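Local coordinates for putative uncharacterized protein TTHB187 (Thermus thermophilus HB8, PDB 3SK9) that forms the metal-dependent HD nuclease domain of Cas3, which cuts single-stranded DNA as part of CRISPR defence against invading genetic elements, at residues 34-39 / 240-245; 210-213 / 218-221. All coordinates share one frame; numbering follows the deposited sequence.

Contact 1: 34-39 / 240-245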
loop_
_atom_site.group_PDB
_atom_site.type_symbol
_atom_site.label_atom_id
_atom_site.label_comp_id
_atom_site.label_asym_id
_atom_site.label_seq_id
_atom_site.Cartn_x
_atom_site.Cartn_y
_atom_site.Cartn_z
ATOM N N ALA A 34 -4.802 -0.884 2.936
ATOM C CA ALA A 34 -4.361 -1.914 3.908
ATOM C C ALA A 34 -5.520 -2.786 4.390
ATOM O O ALA A 34 -5.343 -3.995 4.584
ATOM C CB ALA A 34 -3.684 -1.249 5.139
ATOM N N ALA A 35 -6.692 -2.191 4.579
ATOM C CA ALA A 35 -7.857 -2.925 5.073
ATOM C C ALA A 35 -8.322 -3.936 4.006
ATOM O O ALA A 35 -8.668 -5.074 4.337
ATOM C CB ALA A 35 -9.018 -1.943 5.466
ATOM N N VAL A 36 -8.315 -3.515 2.736
ATOM C CA VAL A 36 -8.683 -4.461 1.654
ATOM C C VAL A 36 -7.647 -5.586 1.600
ATOM O O VAL A 36 -8.009 -6.780 1.443
ATOM C CB VAL A 36 -8.745 -3.769 0.276
ATOM C CG1 VAL A 36 -8.951 -4.794 -0.868
ATOM C CG2 VAL A 36 -9.890 -2.686 0.255
ATOM N N ALA A 37 -6.355 -5.229 1.688
ATOM C CA ALA A 37 -5.295 -6.251 1.652
ATOM C C ALA A 37 -5.498 -7.280 2.769
ATOM O O ALA A 37 -5.393 -8.474 2.537
ATOM C CB ALA A 37 -3.896 -5.588 1.797
ATOM N N LEU A 38 -5.752 -6.803 3.997
ATOM C CA LEU A 38 -5.909 -7.708 5.129
ATOM C C LEU A 38 -7.142 -8.603 4.923
ATOM O O LEU A 38 -7.098 -9.840 5.128
ATOM C CB LEU A 38 -5.993 -6.907 6.432
ATOM C CG LEU A 38 -5.979 -7.774 7.705
ATOM C CD1 LEU A 38 -4.799 -8.775 7.666
ATOM C CD2 LEU A 38 -5.907 -6.911 8.967
ATOM N N ALA A 39 -8.224 -8.004 4.430
ATOM C CA ALA A 39 -9.469 -8.773 4.234
ATOM C C ALA A 39 -9.318 -9.836 3.161
ATOM O O ALA A 39 -9.762 -10.985 3.318
ATOM C CB ALA A 39 -10.645 -7.835 3.912
ATOM N N GLU A 240 -17.565 -5.900 2.472
ATOM C CA GLU A 240 -18.713 -5.676 1.568
ATOM C C GLU A 240 -18.280 -5.572 0.120
ATOM O O GLU A 240 -18.955 -6.063 -0.776
ATOM C CB GLU A 240 -19.503 -4.408 1.933
ATOM C CG GLU A 240 -20.444 -4.547 3.105
ATOM C CD GLU A 240 -21.316 -3.308 3.281
ATOM O OE1 GLU A 240 -22.559 -3.427 3.178
ATOM O OE2 GLU A 240 -20.757 -2.209 3.506
ATOM N N ALA A 241 -17.160 -4.896 -0.100
ATOM C CA ALA A 241 -16.662 -4.643 -1.441
ATOM C C ALA A 241 -16.222 -5.968 -2.033
ATOM O O ALA A 241 -16.517 -6.276 -3.190
ATOM C CB ALA A 241 -15.476 -3.693 -1.402
ATOM N N LEU A 242 -15.518 -6.765 -1.249
ATOM C CA LEU A 242 -15.061 -8.060 -1.800
ATOM C C LEU A 242 -16.266 -8.924 -2.155
ATOM O O LEU A 242 -16.271 -9.576 -3.206
ATOM C CB LEU A 242 -14.099 -8.764 -0.863
ATOM C CG LEU A 242 -12.827 -7.941 -0.663
ATOM C CD1 LEU A 242 -12.063 -8.584 0.426
ATOM C CD2 LEU A 242 -11.999 -7.852 -1.973
ATOM N N ASN A 243 -17.298 -8.881 -1.314
ATOM C CA ASN A 243 -18.547 -9.601 -1.601
ATOM C C ASN A 243 -19.182 -9.133 -2.927
ATOM O O ASN A 243 -19.502 -9.946 -3.774
ATOM C CB ASN A 243 -19.533 -9.459 -0.431
ATOM C CG ASN A 243 -19.116 -10.253 0.782
ATOM O OD1 ASN A 243 -18.233 -11.121 0.704
ATOM N ND2 ASN A 243 -19.754 -9.973 1.924
ATOM N N ARG A 244 -19.321 -7.823 -3.116
ATOM C CA ARG A 244 -19.903 -7.273 -4.343
ATOM C C ARG A 244 -19.075 -7.627 -5.586
ATOM O O ARG A 244 -19.629 -7.995 -6.633
ATOM C CB ARG A 244 -20.059 -5.742 -4.221
ATOM C CG ARG A 244 -20.757 -5.080 -5.421
ATOM C CD ARG A 244 -21.056 -3.593 -5.153
ATOM N NE ARG A 244 -21.418 -3.351 -3.755
ATOM C CZ ARG A 244 -21.480 -2.150 -3.182
ATOM N NH1 ARG A 244 -21.217 -1.049 -3.885
ATOM N NH2 ARG A 244 -21.805 -2.048 -1.899
ATOM N N LEU A 245 -17.750 -7.511 -5.488
ATOM C CA LEU A 245 -16.899 -7.727 -6.655
ATOM C C LEU A 245 -16.993 -9.177 -7.084
ATOM O O LEU A 245 -16.758 -9.497 -8.242
ATOM C CB LEU A 245 -15.420 -7.355 -6.371
ATOM C CG LEU A 245 -15.219 -5.842 -6.300
ATOM C CD1 LEU A 245 -13.857 -5.458 -5.687
ATOM C CD2 LEU A 245 -15.395 -5.225 -7.699
#
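Leu-242 reaches from helix 230-246 across to Ala-39 and Val-36 of helix 26-43, and the junction is wholly apolar: no hydrogen bond joins the two segments. The two leucine methyls take different partners. CD1 meets the CB of Ala-39 at 3.8 Å and also lies 4.1 Å from the C atom of Ala-39, so this branch also comes near the Ala-39 backbone. CD2 turns to the neighbouring turn, where it comes within 4.5 Å of Val-36 CG1, a looser touch. With CG anti to the carbonyl carbon (chi1 -63°) and chi2 at 171°, the leucine extends toward the other helix and ends between these two residues, which are three positions apart on the same helix face.

The spacing agrees with one large side chain bridging the gap. The closest CA atoms, those of Val-36 and Leu-242, stand 8.1 Å apart, and only 113 Å² is buried in all.

Further apolar neighbours extend the interface. Phe-208 of helix 196-213 packs on Leu-242, Val-36 also touches Ala-209 and Val-212, and Ala-39 meets Ala-238. Within the mainly helical HD domain, this is apolar helix-to-helix packing, in which helix 230-246 lies against the helix carrying the metal ligand His-29, whose side chain lies about 8 Å from that of Val-36.

Contact 2: 210-213 / 218-221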
loop_
_atom_site.group_PDB
_atom_site.type_symbol
_atom_site.label_atom_id
_atom_site.label_comp_id
_atom_site.label_asym_id
_atom_site.label_seq_id
_atom_site.Cartn_x
_atom_site.Cartn_y
_atom_site.Cartn_z
ATOM N N ASP A 210 -5.210 -1.667 -4.073
ATOM C CA ASP A 210 -5.270 -0.215 -4.407
ATOM C C ASP A 210 -6.457 0.040 -5.353
ATOM O O ASP A 210 -7.194 1.028 -5.190
ATOM C CB ASP A 210 -3.977 0.266 -5.090
ATOM C CG ASP A 210 -4.045 1.763 -5.482
ATOM O OD1 ASP A 210 -3.971 2.612 -4.580
ATOM O OD2 ASP A 210 -4.203 2.072 -6.684
ATOM N N TRP A 211 -6.644 -0.858 -6.307
ATOM C CA TRP A 211 -7.793 -0.763 -7.234
ATOM C C TRP A 211 -9.125 -0.772 -6.471
ATOM O O TRP A 211 -9.971 0.125 -6.667
ATOM C CB TRP A 211 -7.748 -1.900 -8.235
ATOM C CG TRP A 211 -8.939 -1.923 -9.149
ATOM C CD1 TRP A 211 -9.199 -1.039 -10.159
ATOM C CD2 TRP A 211 -9.964 -2.883 -9.174
ATOM N NE1 TRP A 211 -10.351 -1.382 -10.792
ATOM C CE2 TRP A 211 -10.841 -2.525 -10.226
ATOM C CE3 TRP A 211 -10.226 -4.050 -8.426
ATOM C CZ2 TRP A 211 -11.966 -3.266 -10.542
ATOM C CZ3 TRP A 211 -11.351 -4.780 -8.722
ATOM C CH2 TRP A 211 -12.226 -4.383 -9.771
ATOM N N VAL A 212 -9.325 -1.772 -5.612
ATOM C CA VAL A 212 -10.599 -1.869 -4.843
ATOM C C VAL A 212 -10.779 -0.551 -4.052
ATOM O O VAL A 212 -11.830 0.102 -4.133
ATOM C CB VAL A 212 -10.578 -3.030 -3.848
ATOM C CG1 VAL A 212 -11.845 -3.030 -2.950
ATOM C CG2 VAL A 212 -10.518 -4.335 -4.580
ATOM N N ALA A 213 -9.754 -0.165 -3.297
ATOM C CA ALA A 213 -9.872 1.000 -2.376
ATOM C C ALA A 213 -10.046 2.322 -3.104
ATOM O O ALA A 213 -10.598 3.299 -2.549
ATOM C CB ALA A 213 -8.653 1.052 -1.440
ATOM N N LEU A 218 -17.234 2.038 -3.350
ATOM C CA LEU A 218 -16.948 0.995 -2.358
ATOM C C LEU A 218 -16.406 1.617 -1.054
ATOM O O LEU A 218 -16.665 1.128 0.065
ATOM C CB LEU A 218 -15.886 0.026 -2.941
ATOM C CG LEU A 218 -16.406 -0.718 -4.194
ATOM C CD1 LEU A 218 -15.337 -1.633 -4.794
ATOM C CD2 LEU A 218 -17.703 -1.485 -3.846
ATOM N N PHE A 219 -15.634 2.695 -1.235
ATOM C CA PHE A 219 -14.913 3.356 -0.149
ATOM C C PHE A 219 -15.196 4.850 -0.250
ATOM O O PHE A 219 -14.392 5.626 -0.753
ATOM C CB PHE A 219 -13.400 3.046 -0.256
ATOM C CG PHE A 219 -13.032 1.727 0.369
ATOM C CD1 PHE A 219 -13.014 0.544 -0.378
ATOM C CD2 PHE A 219 -12.762 1.672 1.729
ATOM C CE1 PHE A 219 -12.715 -0.710 0.266
ATOM C CE2 PHE A 219 -12.494 0.463 2.371
ATOM C CZ PHE A 219 -12.450 -0.713 1.652
ATOM N N PRO A 220 -16.347 5.264 0.274
ATOM C CA PRO A 220 -16.786 6.655 0.088
ATOM C C PRO A 220 -15.835 7.699 0.678
ATOM O O PRO A 220 -15.193 7.475 1.712
ATOM C CB PRO A 220 -18.126 6.710 0.854
ATOM C CG PRO A 220 -18.548 5.269 1.083
ATOM C CD PRO A 220 -17.257 4.492 1.154
ATOM N N TYR A 221 -15.768 8.860 0.016
ATOM C CA TYR A 221 -14.939 9.966 0.498
ATOM C C TYR A 221 -15.609 10.598 1.700
ATOM O O TYR A 221 -16.845 10.553 1.792
ATOM C CB TYR A 221 -14.758 11.032 -0.582
ATOM C CG TYR A 221 -14.151 10.552 -1.882
ATOM C CD1 TYR A 221 -13.109 9.598 -1.904
ATOM C CD2 TYR A 221 -14.608 11.038 -3.100
ATOM C CE1 TYR A 221 -12.544 9.173 -3.109
ATOM C CE2 TYR A 221 -14.032 10.615 -4.313
ATOM C CZ TYR A 221 -12.998 9.686 -4.300
ATOM O OH TYR A 221 -12.441 9.264 -5.498
HETATM O O HOH W 1 -12.247 5.654 -2.501
#
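A chi1 of 174° turns Val-212 CG1 away from its own N and toward Phe-219 and Leu-218, while Phe-219 holds its CG anti to the carbonyl carbon (chi1 -84°) and brings its ring obliquely against the last residues of helix 196-213. Val-212 CG1 consequently lies 4.1 Å from Phe-219 CE1 and 4.2 Å from Leu-218 CD1. The valine and leucine side chains meet at roughly a right angle.

Backbone atoms of Val-212 and Ala-213 add further contacts. Phe-219 CD1 sits 3.8 Å from Ala-213 CA, and Phe-219 CB is 3.6 Å from Ala-213 O. Leu-218 CD1 approaches Val-212 O at 4.0 Å.

The polar link is a single water, which donates to Ala-213 O at 2.9 Å and to Phe-219 O at 2.8 Å. Val-36 of helix 26-43 and Leu-237 of helix 230-246 also pack on the phenyl ring. Asp-210, one turn before Ala-213, is a metal ligand that hydrogen-bonds to His-29.

Chemically, the chain folds back on the end of the metal-site helix, with apolar contacts and a water probably helping to hold it there; the water provides donors for two carbonyl oxygens that cannot pair with each other.

The two contacts adjoin, their centres 9 Å apart. Both segments of contact 2 fall within the 200 mostly helical residues separating the two halves of contact 1, and the chain runs from helix 26-43 through helix 196-213 and residues 218-221 to helix 230-246. Val-36 joins them directly: its CG2 is 3.4 Å from Phe-219 CE1 and 3.8 Å from Val-212 CG1. A second junction pairs Leu-245 CD1 with Val-212 CG2 at 3.7 Å. Together they form one continuous apolar region uniting three helices and the connection between the last two; contact 2 itself includes the metal ligand Asp-210, and His-29 lies earlier on helix 26-43.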